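Local coordinates for protein chloramphenicol acetyltransferase (Bacteroides thetaiotaomicron, PDB 2I9D) that probably transfers an acetyl group from acetyl-CoA to a hydroxyl of chloramphenicol, at residues Leu61-Glu66 and Lys210-Phe215. Numbering follows the deposited sequence.
Sequences LRAANE and KKVEDF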
loop_
_atom_site.group_PDB
_atom_site.type_symbol
_atom_site.label_atom_id
_atom_site.label_comp_id
_atom_site.label_asym_id
_atom_site.label_seq_id
_atom_site.Cartn_x
_atom_site.Cartn_y
_atom_site.Cartn_z
ATOM N N LEU A 61 14.938 9.024 11.434
ATOM C CA LEU A 61 14.590 10.066 12.421
ATOM C C LEU A 61 15.240 11.416 12.055
ATOM O O LEU A 61 14.599 12.486 12.164
ATOM C CB LEU A 61 14.976 9.645 13.847
ATOM C CG LEU A 61 14.509 10.537 15.007
ATOM C CD1 LEU A 61 12.989 10.675 15.036
ATOM C CD2 LEU A 61 15.006 10.001 16.311
ATOM N N ARG A 62 16.495 11.339 11.606
ATOM C CA ARG A 62 17.248 12.502 11.165
ATOM C C ARG A 62 16.628 13.162 9.941
ATOM O O ARG A 62 16.511 14.380 9.908
ATOM C CB ARG A 62 18.714 12.145 10.904
ATOM C CG ARG A 62 19.575 13.354 10.448
ATOM C CD ARG A 62 21.060 13.150 10.734
ATOM N NE ARG A 62 21.894 14.140 10.054
ATOM C CZ ARG A 62 23.227 14.165 10.110
ATOM N NH1 ARG A 62 23.887 13.249 10.829
ATOM N NH2 ARG A 62 23.904 15.104 9.443
ATOM N N ALA A 63 16.224 12.373 8.946
ATOM C CA ALA A 63 15.535 12.921 7.762
ATOM C C ALA A 63 14.228 13.662 8.092
ATOM O O ALA A 63 13.904 14.682 7.474
ATOM C CB ALA A 63 15.296 11.824 6.723
ATOM N N ALA A 64 13.492 13.157 9.082
ATOM C CA ALA A 64 12.203 13.740 9.488
ATOM C C ALA A 64 12.428 15.074 10.204
ATOM O O ALA A 64 11.643 16.026 10.074
ATOM C CB ALA A 64 11.448 12.773 10.387
ATOM N N ASN A 65 13.503 15.124 10.978
ATOM C CA ASN A 65 13.901 16.355 11.625
ATOM C C ASN A 65 14.413 17.378 10.622
ATOM O O ASN A 65 14.062 18.565 10.730
ATOM C CB ASN A 65 14.921 16.059 12.711
ATOM C CG ASN A 65 14.258 15.651 14.007
ATOM O OD1 ASN A 65 13.765 16.499 14.740
ATOM N ND2 ASN A 65 14.223 14.350 14.284
ATOM N N GLU A 66 15.166 16.910 9.614
ATOM C CA GLU A 66 15.834 17.822 8.665
ATOM C C GLU A 66 14.971 18.383 7.554
ATOM O O GLU A 66 15.337 19.394 6.969
ATOM C CB GLU A 66 17.142 17.238 8.115
ATOM C CG GLU A 66 18.242 17.199 9.162
ATOM C CD GLU A 66 19.595 16.718 8.627
ATOM O OE1 GLU A 66 19.717 16.454 7.410
ATOM O OE2 GLU A 66 20.543 16.607 9.435
ATOM N N LYS A 210 15.688 10.250 -0.534
ATOM C CA LYS A 210 17.036 10.654 -0.934
ATOM C C LYS A 210 17.892 10.823 0.321
ATOM O O LYS A 210 18.963 10.222 0.441
ATOM C CB LYS A 210 16.999 11.950 -1.764
ATOM C CG LYS A 210 18.353 12.442 -2.251
ATOM C CD LYS A 210 18.938 11.489 -3.303
ATOM C CE LYS A 210 20.374 11.900 -3.768
ATOM N NZ LYS A 210 20.957 10.855 -4.702
ATOM N N LYS A 211 17.381 11.593 1.275
ATOM C CA LYS A 211 18.065 11.857 2.542
ATOM C C LYS A 211 18.366 10.590 3.379
ATOM O O LYS A 211 19.491 10.402 3.825
ATOM C CB LYS A 211 17.258 12.874 3.333
ATOM C CG LYS A 211 18.052 13.655 4.365
ATOM C CD LYS A 211 17.201 14.774 4.984
ATOM C CE LYS A 211 17.323 16.104 4.214
ATOM N NZ LYS A 211 18.608 16.775 4.528
ATOM N N VAL A 212 17.381 9.704 3.555
ATOM C CA VAL A 212 17.618 8.438 4.260
ATOM C C VAL A 212 18.704 7.583 3.576
ATOM O O VAL A 212 19.604 7.057 4.241
ATOM C CB VAL A 212 16.310 7.615 4.403
ATOM C CG1 VAL A 212 16.593 6.171 4.894
ATOM C CG2 VAL A 212 15.350 8.328 5.320
ATOM N N GLU A 213 18.606 7.441 2.255
ATOM C CA GLU A 213 19.587 6.657 1.508
ATOM C C GLU A 213 21.014 7.228 1.630
ATOM O O GLU A 213 21.950 6.473 1.865
ATOM C CB GLU A 213 19.186 6.512 0.037
ATOM C CG GLU A 213 20.117 5.601 -0.756
ATOM C CD GLU A 213 19.609 5.352 -2.155
ATOM O OE1 GLU A 213 19.791 6.241 -3.008
ATOM O OE2 GLU A 213 19.028 4.277 -2.408
ATOM N N ASP A 214 21.161 8.546 1.497
ATOM C CA ASP A 214 22.456 9.215 1.710
ATOM C C ASP A 214 23.128 8.791 3.022
ATOM O O ASP A 214 24.335 8.585 3.023
ATOM C CB ASP A 214 22.361 10.762 1.644
ATOM C CG ASP A 214 22.085 11.299 0.224
ATOM O OD1 ASP A 214 22.207 10.525 -0.771
ATOM O OD2 ASP A 214 21.724 12.512 0.109
ATOM N N PHE A 215 22.366 8.676 4.114
ATOM C CA PHE A 215 22.928 8.298 5.416
ATOM C C PHE A 215 23.328 6.828 5.444
ATOM O O PHE A 215 24.225 6.439 6.196
ATOM C CB PHE A 215 21.956 8.549 6.600
ATOM C CG PHE A 215 21.505 10.000 6.775
ATOM C CD1 PHE A 215 22.431 11.047 6.879
ATOM C CD2 PHE A 215 20.136 10.307 6.904
ATOM C CE1 PHE A 215 21.997 12.391 7.061
ATOM C CE2 PHE A 215 19.703 11.633 7.083
ATOM C CZ PHE A 215 20.638 12.677 7.152
#
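The carboxylate of Glu66 is gripped by a basic group at each oxygen: Lys211 NZ donates to OE1 at 3.1 Å across the contact, and Arg62 NE, one turn back on its own helix, donates to OE2 at 2.9 Å. This three-residue salt-bridge network borders a helix pair of the chloramphenicol acetyltransferase fold running roughly antiparallel, in which the C-terminal helix 202-216 packs on the end of helix 52-66; the segment axes run at 137° and approach to 9.0 Å. The two bonds differ in geometry, because NZ uses the anti lone pair of OE1, whereas NE meets OE2 from above the carboxylate plane. The Lys211 chain is bent at chi3 and chi4, the last torsion (-77°) bringing NZ to OE1, while its CD lies 3.7 Å from Ala63 CA. The extended Arg62 chain crosses the Phe215 side chain at about a right angle, with Phe215 CZ 3.5 Å from Arg62 CG. Phe215 CE1 sits over one guanidinium face toward its rim, but planes 44° apart exclude a parallel stack. An alanine at Arg62 would probably leave Glu66 OE2 without its NE partner and open a gap beside the Phe215 ring. Arg62 NH1 also hydrogen-bonds Tyr58 OH, which probably helps hold the guanidinium. Ala63 is the point of closest backbone register, its CA 5.9 Å from Lys211 CA, and its CB touches Val212 CG2 at 3.8 Å. At the ring's edge, near its plane, Glu66 OE1 lies 3.9 Å from Phe215 CZ.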